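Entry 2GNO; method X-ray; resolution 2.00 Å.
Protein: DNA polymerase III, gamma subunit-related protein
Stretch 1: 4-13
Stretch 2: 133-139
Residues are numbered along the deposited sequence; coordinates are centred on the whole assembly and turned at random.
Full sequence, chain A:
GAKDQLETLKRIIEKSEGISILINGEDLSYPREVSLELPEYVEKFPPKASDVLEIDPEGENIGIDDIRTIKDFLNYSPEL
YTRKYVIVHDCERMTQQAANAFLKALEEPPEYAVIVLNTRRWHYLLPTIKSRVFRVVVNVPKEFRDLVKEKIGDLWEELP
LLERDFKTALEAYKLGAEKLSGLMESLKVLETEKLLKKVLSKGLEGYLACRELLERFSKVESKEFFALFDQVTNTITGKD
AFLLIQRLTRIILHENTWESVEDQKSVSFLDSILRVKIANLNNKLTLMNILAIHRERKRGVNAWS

Stretch 1 4-13: DQLETLKRII
Stretch 2 133-139: VFRVVVN

The contact between residues 4-13 and 133-139 is a small, mainly apolar packing of a helix against a nearly antiparallel strand, burying 269 Å² in total and containing no direct hydrogen bond between the modelled atoms of the two stretches. The helix spans residues 5-13 and continues beyond them, with phi/psi values near -62/-45; its i to i+4 ladder includes Leu 9 N to Gln 5 O at 3.2 Å and Ile 13 N to Leu 9 O at 2.8 Å. At its start, Asp 4 O accepts from both Thr 8 N (3.2 Å) and Thr 8 OG1 (2.9 Å). Residues 134-137 are extended, with phi from -75 to -140° and psi from 108 to 142°. The two axes approach to 10.9 Å with their directions 167° apart, so ascending the helix means descending the strand: CA-CA distances are 7.5 Å for Gln 5-Val 138, 8.5 Å for Leu 9-Val 136 and 9.9 Å for Ile 12-Phe 134, a separation that widens toward Ile 12.

Strand alternation turns Phe 134 and Val 136 toward the helix, while CA-to-CB of Val 137 points away. Val 136 (chi1 t) places CG2 3.8 Å from Leu 9 CD2; Leu 9 (m, t) leaves its backbone sideways, but its end comes nearer. Ile 12 (m, t) points toward the strand and sets CD1 3.7 Å from Phe 134 CZ, oblique to the ring (chi1 t, chi2 -87°).

Gln 5 (t, p, chi3 55°) folds over the other end. Its CG lies 3.8 Å from Val 138 CG1 (chi1 m), and its NE2 is 3.5 Å from both Val 136 CG1 and Val 137 O, without forming a hydrogen bond to that carbonyl. A water bridges the stretches instead, donating to Asn 139 O at 3.1 Å and, weakly, to Gln 5 OE1 at 3.4 Å.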

# COMPACT_ATOMS: atom_id res chain seq x y z
N ASP A 4 4.57 4.71 21.87
CA ASP A 4 3.40 4.30 22.71
C ASP A 4 2.80 2.97 22.24
O ASP A 4 2.60 2.07 23.06
CB ASP A 4 2.31 5.37 22.70
CG ASP A 4 2.77 6.70 23.28
OD1 ASP A 4 3.96 6.84 23.64
OD2 ASP A 4 1.92 7.62 23.37
N GLN A 5 2.52 2.87 20.94
CA GLN A 5 1.91 1.65 20.36
C GLN A 5 2.94 0.53 20.43
O GLN A 5 2.69 -0.50 21.04
CB GLN A 5 1.46 1.87 18.91
CG GLN A 5 0.53 0.78 18.35
CD GLN A 5 -0.92 0.91 18.84
OE1 GLN A 5 -1.54 1.95 18.67
NE2 GLN A 5 -1.47 -0.18 19.35
N LEU A 6 4.11 0.76 19.81
CA LEU A 6 5.21 -0.20 19.79
C LEU A 6 5.61 -0.68 21.19
O LEU A 6 5.89 -1.87 21.38
CB LEU A 6 6.42 0.40 19.07
CG LEU A 6 6.34 0.68 17.57
CD1 LEU A 6 7.51 1.51 17.09
CD2 LEU A 6 6.27 -0.63 16.76
N GLU A 7 5.58 0.23 22.18
CA GLU A 7 5.95 -0.11 23.56
C GLU A 7 4.94 -1.04 24.24
O GLU A 7 5.34 -1.90 25.01
CB GLU A 7 6.15 1.18 24.40
CG GLU A 7 6.82 0.95 25.77
CD GLU A 7 8.22 0.31 25.67
OE1 GLU A 7 8.94 0.57 24.68
OE2 GLU A 7 8.61 -0.44 26.60
N THR A 8 3.65 -0.86 23.93
CA THR A 8 2.59 -1.70 24.49
C THR A 8 2.75 -3.13 23.96
O THR A 8 2.67 -4.08 24.72
CB THR A 8 1.20 -1.12 24.18
OG1 THR A 8 1.13 0.21 24.72
CG2 THR A 8 0.10 -1.97 24.80
N LEU A 9 2.99 -3.24 22.65
CA LEU A 9 3.25 -4.51 21.98
C LEU A 9 4.47 -5.24 22.53
O LEU A 9 4.43 -6.45 22.73
CB LEU A 9 3.47 -4.32 20.47
CG LEU A 9 2.25 -4.20 19.58
CD1 LEU A 9 2.62 -3.79 18.18
CD2 LEU A 9 1.49 -5.52 19.58
N LYS A 10 5.56 -4.49 22.70
CA LYS A 10 6.82 -4.99 23.22
C LYS A 10 6.64 -5.72 24.55
O LYS A 10 7.17 -6.82 24.74
CB LYS A 10 7.83 -3.83 23.37
CG LYS A 10 9.20 -4.24 23.89
CD LYS A 10 10.16 -3.09 23.90
CE LYS A 10 11.51 -3.48 24.50
NZ LYS A 10 11.43 -3.99 25.88
N ARG A 11 5.86 -5.11 25.43
CA ARG A 11 5.56 -5.66 26.75
C ARG A 11 4.73 -6.94 26.69
O ARG A 11 5.00 -7.90 27.42
CB ARG A 11 4.84 -4.60 27.59
CG ARG A 11 5.67 -3.34 27.79
N ILE A 12 3.72 -6.92 25.81
CA ILE A 12 2.83 -8.07 25.58
C ILE A 12 3.68 -9.23 25.05
O ILE A 12 3.52 -10.37 25.49
CB ILE A 12 1.70 -7.70 24.58
CG1 ILE A 12 0.72 -6.73 25.25
CG2 ILE A 12 0.93 -8.95 24.13
CD1 ILE A 12 -0.32 -6.11 24.33
N ILE A 13 4.56 -8.91 24.09
CA ILE A 13 5.48 -9.87 23.49
C ILE A 13 6.47 -10.46 24.48
O ILE A 13 6.71 -11.67 24.47
CB ILE A 13 6.25 -9.26 22.28
CG1 ILE A 13 5.31 -9.12 21.08
CG2 ILE A 13 7.45 -10.18 21.83
CD1 ILE A 13 5.88 -8.33 19.93
N VAL A 133 -5.52 -15.24 16.99
CA VAL A 133 -4.64 -14.05 16.93
C VAL A 133 -5.09 -12.88 17.81
O VAL A 133 -6.27 -12.50 17.81
CB VAL A 133 -4.45 -13.51 15.47
CG1 VAL A 133 -3.91 -14.59 14.56
CG2 VAL A 133 -5.72 -12.90 14.90
N PHE A 134 -4.13 -12.31 18.55
CA PHE A 134 -4.35 -11.16 19.43
C PHE A 134 -4.42 -9.92 18.55
O PHE A 134 -3.39 -9.48 18.03
CB PHE A 134 -3.17 -11.06 20.42
CG PHE A 134 -3.28 -9.95 21.42
CD1 PHE A 134 -2.81 -8.66 21.12
CD2 PHE A 134 -3.79 -10.19 22.69
CE1 PHE A 134 -2.90 -7.64 22.05
CE2 PHE A 134 -3.87 -9.18 23.63
CZ PHE A 134 -3.43 -7.90 23.31
N ARG A 135 -5.61 -9.35 18.40
CA ARG A 135 -5.82 -8.17 17.55
C ARG A 135 -5.31 -6.87 18.17
O ARG A 135 -5.51 -6.64 19.37
CB ARG A 135 -7.29 -8.00 17.29
CG ARG A 135 -7.69 -6.93 16.30
CD ARG A 135 -9.19 -6.81 16.37
NE ARG A 135 -9.77 -5.92 15.38
CZ ARG A 135 -11.08 -5.69 15.26
NH1 ARG A 135 -11.96 -6.28 16.09
NH2 ARG A 135 -11.52 -4.87 14.30
N VAL A 136 -4.73 -6.01 17.32
CA VAL A 136 -4.17 -4.70 17.74
C VAL A 136 -4.51 -3.65 16.70
O VAL A 136 -4.02 -3.73 15.58
CB VAL A 136 -2.62 -4.79 17.90
CG1 VAL A 136 -2.02 -3.44 18.25
CG2 VAL A 136 -2.27 -5.84 18.95
N VAL A 137 -5.36 -2.68 17.06
CA VAL A 137 -5.74 -1.62 16.14
C VAL A 137 -4.68 -0.54 16.16
O VAL A 137 -4.28 -0.11 17.24
CB VAL A 137 -7.12 -0.99 16.50
N VAL A 138 -4.24 -0.08 14.98
CA VAL A 138 -3.22 0.98 14.88
C VAL A 138 -3.72 2.18 14.08
O VAL A 138 -4.36 2.02 13.04
CB VAL A 138 -1.84 0.46 14.31
CG1 VAL A 138 -1.23 -0.54 15.26
CG2 VAL A 138 -1.97 -0.15 12.93
N ASN A 139 -3.44 3.37 14.62
CA ASN A 139 -3.82 4.66 14.04
C ASN A 139 -2.59 5.54 13.97
O ASN A 139 -1.81 5.58 14.91
CB ASN A 139 -4.87 5.32 14.94
CG ASN A 139 -6.19 4.56 14.95
OD1 ASN A 139 -6.89 4.53 13.94
ND2 ASN A 139 -6.53 3.97 16.09
O HOH W 1 0.15 4.15 16.78